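Transposon Tn7 transposition protein TnsA (Escherichia coli, PDB 1T0F) executes the 5'-strand DNA breakage of Tn7 transposition, acting with TnsB as the transposase and using metal ions as cofactor. Local coordinates at residues H28-L36 with T55-S63; A192-A202 with I262-E270. All coordinates share one frame; numbering follows the deposited sequence.

Contact 1. Residues H28-L36 with T55-S63; sequences HGKDYIPWL and TGRVHHLLS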
loop_
_atom_site.group_PDB
_atom_site.type_symbol
_atom_site.label_atom_id
_atom_site.label_comp_id
_atom_site.label_asym_id
_atom_site.label_seq_id
_atom_site.Cartn_x
_atom_site.Cartn_y
_atom_site.Cartn_z
ATOM N N HIS A 28 5.569 14.550 7.431
ATOM C CA HIS A 28 5.018 13.421 8.165
ATOM C C HIS A 28 3.525 13.630 8.289
ATOM O O HIS A 28 3.042 14.762 8.210
ATOM C CB HIS A 28 5.634 13.344 9.559
ATOM C CG HIS A 28 7.099 13.045 9.557
ATOM N ND1 HIS A 28 7.596 11.761 9.632
ATOM C CD2 HIS A 28 8.176 13.861 9.473
ATOM C CE1 HIS A 28 8.916 11.799 9.596
ATOM N NE2 HIS A 28 9.292 13.062 9.499
ATOM N N GLY A 29 2.796 12.536 8.479
ATOM C CA GLY A 29 1.359 12.630 8.622
ATOM C C GLY A 29 0.666 13.416 7.528
ATOM O O GLY A 29 0.861 13.161 6.346
ATOM N N LYS A 30 -0.145 14.390 7.924
ATOM C CA LYS A 30 -0.891 15.182 6.963
ATOM C C LYS A 30 -0.018 16.035 6.044
ATOM O O LYS A 30 -0.471 16.458 4.981
ATOM C CB LYS A 30 -1.903 16.064 7.707
ATOM C CG LYS A 30 -2.902 16.766 6.807
ATOM C CD LYS A 30 -4.303 16.730 7.404
ATOM C CE LYS A 30 -5.288 17.514 6.547
ATOM N NZ LYS A 30 -5.342 17.021 5.138
ATOM N N ASP A 31 1.229 16.272 6.443
ATOM C CA ASP A 31 2.154 17.093 5.655
ATOM C C ASP A 31 2.953 16.329 4.602
ATOM O O ASP A 31 3.630 16.935 3.770
ATOM C CB ASP A 31 3.143 17.806 6.579
ATOM C CG ASP A 31 2.453 18.633 7.641
ATOM O OD1 ASP A 31 1.648 19.519 7.275
ATOM O OD2 ASP A 31 2.716 18.401 8.841
ATOM N N TYR A 32 2.887 15.005 4.639
ATOM C CA TYR A 32 3.634 14.195 3.683
ATOM C C TYR A 32 3.070 14.269 2.272
ATOM O O TYR A 32 1.856 14.337 2.077
ATOM C CB TYR A 32 3.645 12.727 4.132
ATOM C CG TYR A 32 4.378 11.795 3.187
ATOM C CD1 TYR A 32 5.772 11.801 3.111
ATOM C CD2 TYR A 32 3.675 10.908 2.368
ATOM C CE1 TYR A 32 6.455 10.941 2.242
ATOM C CE2 TYR A 32 4.348 10.046 1.493
ATOM C CZ TYR A 32 5.735 10.068 1.440
ATOM O OH TYR A 32 6.399 9.195 0.604
ATOM N N ILE A 33 3.968 14.253 1.290
ATOM C CA ILE A 33 3.585 14.252 -0.119
ATOM C C ILE A 33 4.361 13.086 -0.740
ATOM O O ILE A 33 5.578 13.049 -0.664
ATOM C CB ILE A 33 3.990 15.563 -0.830
ATOM C CG1 ILE A 33 3.292 16.755 -0.170
ATOM C CG2 ILE A 33 3.590 15.496 -2.294
ATOM C CD1 ILE A 33 3.577 18.088 -0.852
ATOM N N PRO A 34 3.663 12.113 -1.346
ATOM C CA PRO A 34 4.354 10.967 -1.954
ATOM C C PRO A 34 5.200 11.346 -3.170
ATOM O O PRO A 34 4.887 12.300 -3.879
ATOM C CB PRO A 34 3.207 10.033 -2.321
ATOM C CG PRO A 34 2.110 10.994 -2.672
ATOM C CD PRO A 34 2.210 12.034 -1.572
ATOM N N TRP A 35 6.269 10.594 -3.407
ATOM C CA TRP A 35 7.137 10.865 -4.550
ATOM C C TRP A 35 6.377 10.581 -5.846
ATOM O O TRP A 35 6.437 11.365 -6.791
ATOM C CB TRP A 35 8.405 10.011 -4.469
ATOM C CG TRP A 35 9.308 10.169 -5.664
ATOM C CD1 TRP A 35 9.502 9.267 -6.673
ATOM C CD2 TRP A 35 10.116 11.308 -5.983
ATOM N NE1 TRP A 35 10.385 9.774 -7.603
ATOM C CE2 TRP A 35 10.776 11.025 -7.204
ATOM C CE3 TRP A 35 10.347 12.542 -5.358
ATOM C CZ2 TRP A 35 11.652 11.934 -7.812
ATOM C CZ3 TRP A 35 11.225 13.447 -5.966
ATOM C CH2 TRP A 35 11.863 13.134 -7.179
ATOM N N LEU A 36 5.652 9.467 -5.880
ATOM C CA LEU A 36 4.863 9.088 -7.049
ATOM C C LEU A 36 3.380 9.304 -6.772
ATOM O O LEU A 36 2.925 9.136 -5.641
ATOM C CB LEU A 36 5.077 7.611 -7.390
ATOM C CG LEU A 36 6.497 7.090 -7.619
ATOM C CD1 LEU A 36 6.440 5.577 -7.831
ATOM C CD2 LEU A 36 7.129 7.785 -8.824
ATOM N N THR A 55 -3.916 9.270 8.731
ATOM C CA THR A 55 -3.110 10.405 8.293
ATOM C C THR A 55 -3.937 11.631 7.934
ATOM O O THR A 55 -3.415 12.743 7.913
ATOM C CB THR A 55 -2.271 10.045 7.054
ATOM O OG1 THR A 55 -3.148 9.840 5.940
ATOM C CG2 THR A 55 -1.461 8.770 7.301
ATOM N N GLY A 56 -5.215 11.425 7.644
ATOM C CA GLY A 56 -6.067 12.532 7.250
ATOM C C GLY A 56 -5.838 12.912 5.792
ATOM O O GLY A 56 -6.428 13.875 5.302
ATOM N N ARG A 57 -4.984 12.152 5.101
ATOM C CA ARG A 57 -4.656 12.400 3.691
ATOM C C ARG A 57 -5.358 11.458 2.733
ATOM O O ARG A 57 -5.878 10.408 3.130
ATOM C CB ARG A 57 -3.157 12.200 3.418
ATOM C CG ARG A 57 -2.186 13.141 4.095
ATOM C CD ARG A 57 -0.780 13.024 3.461
ATOM N NE ARG A 57 -0.114 11.741 3.716
ATOM C CZ ARG A 57 0.013 10.754 2.829
ATOM N NH1 ARG A 57 -0.478 10.875 1.602
ATOM N NH2 ARG A 57 0.642 9.635 3.174
ATOM N N VAL A 58 -5.351 11.840 1.456
ATOM C CA VAL A 58 -5.885 10.990 0.402
ATOM C C VAL A 58 -4.592 10.386 -0.149
ATOM O O VAL A 58 -3.741 11.104 -0.689
ATOM C CB VAL A 58 -6.590 11.787 -0.719
ATOM C CG1 VAL A 58 -6.813 10.880 -1.931
ATOM C CG2 VAL A 58 -7.932 12.314 -0.220
ATOM N N HIS A 59 -4.431 9.075 0.012
ATOM C CA HIS A 59 -3.221 8.401 -0.436
ATOM C C HIS A 59 -3.252 8.006 -1.902
ATOM O O HIS A 59 -4.317 7.852 -2.494
ATOM C CB HIS A 59 -2.973 7.152 0.412
ATOM C CG HIS A 59 -2.709 7.448 1.855
ATOM N ND1 HIS A 59 -1.475 7.261 2.440
ATOM C CD2 HIS A 59 -3.516 7.939 2.825
ATOM C CE1 HIS A 59 -1.534 7.623 3.711
ATOM N NE2 HIS A 59 -2.762 8.037 3.968
ATOM N N HIS A 60 -2.058 7.827 -2.459
ATOM C CA HIS A 60 -1.873 7.437 -3.855
ATOM C C HIS A 60 -1.317 6.033 -3.939
ATOM O O HIS A 60 -0.156 5.804 -3.612
ATOM C CB HIS A 60 -0.890 8.382 -4.535
ATOM C CG HIS A 60 -1.453 9.739 -4.806
ATOM N ND1 HIS A 60 -1.927 10.111 -6.044
ATOM C CD2 HIS A 60 -1.645 10.802 -3.992
ATOM C CE1 HIS A 60 -2.384 11.349 -5.983
ATOM N NE2 HIS A 60 -2.226 11.791 -4.749
ATOM N N LEU A 61 -2.147 5.103 -4.395
ATOM C CA LEU A 61 -1.746 3.710 -4.526
ATOM C C LEU A 61 -1.745 3.389 -6.020
ATOM O O LEU A 61 -2.702 3.707 -6.732
ATOM C CB LEU A 61 -2.729 2.823 -3.757
ATOM C CG LEU A 61 -2.935 3.329 -2.318
ATOM C CD1 LEU A 61 -4.011 2.501 -1.621
ATOM C CD2 LEU A 61 -1.629 3.272 -1.559
ATOM N N LEU A 62 -0.666 2.766 -6.485
ATOM C CA LEU A 62 -0.517 2.461 -7.905
ATOM C C LEU A 62 -0.850 1.054 -8.412
ATOM O O LEU A 62 -0.512 0.714 -9.548
ATOM C CB LEU A 62 0.898 2.857 -8.345
ATOM C CG LEU A 62 1.117 4.363 -8.561
ATOM C CD1 LEU A 62 0.671 5.168 -7.342
ATOM C CD2 LEU A 62 2.589 4.610 -8.854
ATOM N N SER A 63 -1.516 0.244 -7.592
ATOM C CA SER A 63 -1.918 -1.102 -8.001
ATOM C C SER A 63 -2.924 -1.656 -6.998
ATOM O O SER A 63 -3.047 -1.130 -5.892
ATOM C CB SER A 63 -0.709 -2.041 -8.066
ATOM O OG SER A 63 -0.250 -2.390 -6.770
HETATM O O HOH W 1 1.592 10.576 5.861
#

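Contact 2. Residues A192-A202 with I262-E270; sequences AELLAQLSPLA and ISQVVNMEE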
loop_
_atom_site.group_PDB
_atom_site.type_symbol
_atom_site.label_atom_id
_atom_site.label_comp_id
_atom_site.label_asym_id
_atom_site.label_seq_id
_atom_site.Cartn_x
_atom_site.Cartn_y
_atom_site.Cartn_z
ATOM N N ALA A 192 -20.779 15.741 -3.195
ATOM C CA ALA A 192 -20.973 16.456 -1.940
ATOM C C ALA A 192 -22.205 15.896 -1.238
ATOM O O ALA A 192 -22.301 15.905 -0.010
ATOM C CB ALA A 192 -21.153 17.944 -2.211
ATOM N N GLU A 193 -23.144 15.404 -2.036
ATOM C CA GLU A 193 -24.380 14.835 -1.523
ATOM C C GLU A 193 -24.078 13.517 -0.809
ATOM O O GLU A 193 -24.624 13.237 0.256
ATOM C CB GLU A 193 -25.362 14.589 -2.674
ATOM C CG GLU A 193 -25.639 15.806 -3.564
ATOM C CD GLU A 193 -24.499 16.131 -4.527
ATOM O OE1 GLU A 193 -23.423 16.568 -4.070
ATOM O OE2 GLU A 193 -24.681 15.950 -5.751
ATOM N N LEU A 194 -23.201 12.710 -1.402
ATOM C CA LEU A 194 -22.837 11.430 -0.802
ATOM C C LEU A 194 -22.003 11.659 0.449
ATOM O O LEU A 194 -22.183 10.976 1.454
ATOM C CB LEU A 194 -22.055 10.569 -1.801
ATOM C CG LEU A 194 -21.653 9.175 -1.301
ATOM C CD1 LEU A 194 -22.866 8.453 -0.734
ATOM C CD2 LEU A 194 -21.044 8.381 -2.444
ATOM N N LEU A 195 -21.093 12.627 0.385
ATOM C CA LEU A 195 -20.246 12.949 1.525
ATOM C C LEU A 195 -21.114 13.440 2.691
ATOM O O LEU A 195 -20.781 13.237 3.856
ATOM C CB LEU A 195 -19.237 14.036 1.144
ATOM C CG LEU A 195 -18.054 14.229 2.096
ATOM C CD1 LEU A 195 -17.113 13.038 1.958
ATOM C CD2 LEU A 195 -17.309 15.520 1.764
ATOM N N ALA A 196 -22.228 14.086 2.363
ATOM C CA ALA A 196 -23.145 14.611 3.371
ATOM C C ALA A 196 -23.868 13.500 4.135
ATOM O O ALA A 196 -24.488 13.747 5.167
ATOM C CB ALA A 196 -24.163 15.538 2.709
ATOM N N GLN A 197 -23.782 12.276 3.625
ATOM C CA GLN A 197 -24.438 11.135 4.255
ATOM C C GLN A 197 -23.645 10.528 5.409
ATOM O O GLN A 197 -24.191 9.760 6.203
ATOM C CB GLN A 197 -24.714 10.056 3.208
ATOM C CG GLN A 197 -25.824 10.400 2.232
ATOM C CD GLN A 197 -27.194 10.390 2.886
ATOM O OE1 GLN A 197 -27.511 11.250 3.709
ATOM N NE2 GLN A 197 -28.007 9.403 2.533
ATOM N N LEU A 198 -22.361 10.864 5.503
ATOM C CA LEU A 198 -21.520 10.320 6.562
ATOM C C LEU A 198 -22.089 10.583 7.947
ATOM O O LEU A 198 -22.148 9.680 8.778
ATOM C CB LEU A 198 -20.101 10.895 6.468
ATOM C CG LEU A 198 -19.242 10.380 5.308
ATOM C CD1 LEU A 198 -17.979 11.226 5.189
ATOM C CD2 LEU A 198 -18.886 8.915 5.543
ATOM N N SER A 199 -22.519 11.818 8.187
ATOM C CA SER A 199 -23.066 12.194 9.485
ATOM C C SER A 199 -24.330 11.406 9.850
ATOM O O SER A 199 -24.380 10.761 10.897
ATOM C CB SER A 199 -23.347 13.701 9.517
ATOM O OG SER A 199 -23.846 14.103 10.780
ATOM N N PRO A 200 -25.367 11.442 8.996
ATOM C CA PRO A 200 -26.570 10.684 9.346
ATOM C C PRO A 200 -26.332 9.176 9.417
ATOM O O PRO A 200 -26.893 8.494 10.270
ATOM C CB PRO A 200 -27.562 11.082 8.252
ATOM C CG PRO A 200 -26.682 11.424 7.092
ATOM C CD PRO A 200 -25.565 12.193 7.745
ATOM N N LEU A 201 -25.488 8.658 8.530
ATOM C CA LEU A 201 -25.193 7.229 8.527
ATOM C C LEU A 201 -24.452 6.840 9.801
ATOM O O LEU A 201 -24.669 5.753 10.349
ATOM C CB LEU A 201 -24.354 6.857 7.296
ATOM C CG LEU A 201 -25.060 6.957 5.941
ATOM C CD1 LEU A 201 -24.053 6.703 4.820
ATOM C CD2 LEU A 201 -26.208 5.954 5.884
ATOM N N ALA A 202 -23.581 7.733 10.268
ATOM C CA ALA A 202 -22.802 7.500 11.480
ATOM C C ALA A 202 -23.705 7.358 12.705
ATOM O O ALA A 202 -23.425 6.559 13.602
ATOM C CB ALA A 202 -21.819 8.646 11.696
ATOM N N ILE A 262 -16.667 5.500 10.984
ATOM C CA ILE A 262 -17.022 6.554 10.048
ATOM C C ILE A 262 -16.352 7.861 10.411
ATOM O O ILE A 262 -16.432 8.316 11.551
ATOM C CB ILE A 262 -18.543 6.774 10.016
ATOM C CG1 ILE A 262 -19.242 5.485 9.580
ATOM C CG2 ILE A 262 -18.882 7.913 9.068
ATOM C CD1 ILE A 262 -20.744 5.612 9.461
ATOM N N SER A 263 -15.693 8.465 9.430
ATOM C CA SER A 263 -14.993 9.725 9.644
ATOM C C SER A 263 -15.906 10.936 9.459
ATOM O O SER A 263 -16.790 10.936 8.600
ATOM C CB SER A 263 -13.816 9.828 8.679
ATOM O OG SER A 263 -14.271 9.735 7.341
ATOM N N GLN A 264 -15.688 11.956 10.285
ATOM C CA GLN A 264 -16.449 13.203 10.219
ATOM C C GLN A 264 -15.607 14.123 9.356
ATOM O O GLN A 264 -14.599 14.644 9.824
ATOM C CB GLN A 264 -16.574 13.858 11.596
ATOM C CG GLN A 264 -17.226 13.034 12.681
ATOM C CD GLN A 264 -17.239 13.780 14.007
ATOM O OE1 GLN A 264 -17.788 14.881 14.107
ATOM N NE2 GLN A 264 -16.626 13.187 15.029
ATOM N N VAL A 265 -16.001 14.328 8.109
ATOM C CA VAL A 265 -15.207 15.185 7.244
ATOM C C VAL A 265 -15.948 16.414 6.756
ATOM O O VAL A 265 -17.170 16.409 6.605
ATOM C CB VAL A 265 -14.682 14.417 6.012
ATOM C CG1 VAL A 265 -13.856 13.223 6.458
ATOM C CG2 VAL A 265 -15.842 13.976 5.140
ATOM N N VAL A 266 -15.183 17.469 6.514
ATOM C CA VAL A 266 -15.725 18.719 6.023
ATOM C C VAL A 266 -15.259 18.903 4.589
ATOM O O VAL A 266 -14.070 18.783 4.284
ATOM C CB VAL A 266 -15.235 19.911 6.863
ATOM C CG1 VAL A 266 -15.754 21.208 6.268
ATOM C CG2 VAL A 266 -15.705 19.757 8.301
ATOM N N ASN A 267 -16.212 19.179 3.711
ATOM C CA ASN A 267 -15.929 19.394 2.303
ATOM C C ASN A 267 -15.357 20.807 2.198
ATOM O O ASN A 267 -16.097 21.789 2.232
ATOM C CB ASN A 267 -17.234 19.255 1.506
ATOM C CG ASN A 267 -17.003 19.124 0.018
ATOM O OD1 ASN A 267 -17.850 18.600 -0.710
ATOM N ND2 ASN A 267 -15.863 19.606 -0.447
ATOM N N MET A 268 -14.037 20.900 2.085
ATOM C CA MET A 268 -13.360 22.189 2.006
ATOM C C MET A 268 -13.766 23.045 0.801
ATOM O O MET A 268 -13.087 24.012 0.462
ATOM C CB MET A 268 -11.843 21.976 2.009
ATOM C CG MET A 268 -11.032 23.252 2.163
ATOM S SD MET A 268 -9.259 22.956 2.269
ATOM C CE MET A 268 -8.949 23.300 3.994
ATOM N N GLU A 269 -14.879 22.692 0.163
ATOM C CA GLU A 269 -15.367 23.439 -0.993
ATOM C C GLU A 269 -15.814 24.827 -0.549
ATOM O O GLU A 269 -15.502 25.831 -1.189
ATOM C CB GLU A 269 -16.549 22.712 -1.647
ATOM C CG GLU A 269 -17.813 22.665 -0.792
ATOM C CD GLU A 269 -18.977 21.984 -1.492
ATOM O OE1 GLU A 269 -19.357 22.434 -2.595
ATOM O OE2 GLU A 269 -19.515 21.002 -0.935
ATOM N N GLU A 270 -16.548 24.869 0.558
ATOM C CA GLU A 270 -17.054 26.118 1.103
ATOM C C GLU A 270 -15.978 26.878 1.870
ATOM O O GLU A 270 -15.370 27.808 1.338
ATOM C CB GLU A 270 -18.249 25.830 2.013
ATOM C CG GLU A 270 -18.026 24.669 2.965
ATOM C CD GLU A 270 -19.284 24.278 3.711
ATOM O OE1 GLU A 270 -20.276 23.896 3.051
ATOM O OE2 GLU A 270 -19.278 24.353 4.957
#

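Contact 1. Residues H28-L36 with T55-S63
Arg57 reaches out from beside strand 58-61 to the turn at Gly29 and Tyr32, joining the loop 28-36 to the two-stranded hairpin 48-51/58-61 of the nuclease domain, whose family belongs to the PDDEXK clan. The tightly packed part centres on its guanidinium. NE gives a weak, bent hydrogen bond to Gly29 O (3.1 Å, N-H...O angle 131°), an oxygen that lies near the guanidinium plane at its edge and also accepts the Tyr32 N-H. A water close to the same plane donates to Gly29 O and accepts from NE. Tyr32 CD2 lies over one face, 3.4 Å from NH2, with the ring and guanidinium planes 63° apart; His59 NE2 lies over the opposite face, toward its rim. Tyr32 chi1 of 179° carries the ring to Arg57, and its CD2 edge is what meets the guanidinium. Beyond the contact Glu84 forms a salt bridge with NH2, accepts from His59 ND1, and takes the Tyr32 hydroxyl on its backbone O. The buried charge is therefore probably well compensated.

The solvent side is looser. Lys30 runs past Thr55 O, and its NZ makes only a weak bond to Gly56 O (3.3 Å). At the other end, within the protein, the contacts are few and longer. Pro34 CG rests 4.0 Å from His60 CD2. Leu36 O, 4.0 Å from His60 CB, is buried without a hydrogen-bond partner in the model. Leu62, whose backbone N bonds to the active-site residue Glu66, crosses Leu36 at about a right angle: its CD2 meets both CB and CD1 of Leu36, CD1 at 4.1 Å.

Contact 2. Residues A192-A202 with I262-E270
Leu195 and Leu198, on two short helices joined by a type I beta turn, pack against the extended segment that follows strand 261-262. Helices 192-195 and 198-207 belong to the TnsA C-terminal domain, whose family is placed in the helix-turn-helix clan, and the chain's C-terminal tail lies along them. Apolar contacts dominate. Val265 CG2 touches both leucines, 3.6 Å from Leu195 CD1 and a tight 3.5 Å from Leu198 CD1. The other Leu198 methyl, CD2, meets Ile262 CG2 at 3.7 Å. Farther along the second helix, Ile262 puts CD1 onto the backbone of Ala202, 3.4 Å from its CA; with CG1 anti to the carbonyl carbon (chi1 -60°), the isoleucine sends the longer branch to the backbone at Ala202 and CG2 to Leu198, one turn earlier. Toward the exposed end, Leu195 CD2 lies 3.7 Å from Asn267 CB. Cutting Leu195 back to an alanine is likely to open a gap beside Val265 CG2 and leave Asn267 CB without its apolar neighbour.

Contacts between carbon and polar groups are fewer. Ala192 CB faces the poorly ordered Glu269. The Ser263 hydroxyl bonds to Phe243 O outside the contact, whereas Ser263 O lies 3.6 Å from Leu198 CD1.

Overall arrangement
Contact 1 closes before contact 2 opens along the chain, and the two illustrate how successive parts of a fold can be joined by separate contacts. Their centres are 21 Å apart and their nearest atoms about 7 Å apart, without touching. Residues 28-36 and 55-63 belong to the nuclease part, beside strand 79-87 of the mixed sheet, with the Leu36 and Leu62 end near the metal site; contact 2 is near the surface, away from the annotated sites, and its helices pack on helix 230-240. The hairpin 48-51/58-61 connects them: strand 58-61 takes part in contact 1, while Tyr51 of strand 48-51 touches Ser263 and Val265, bringing the C-terminal tail back to the N-terminal half.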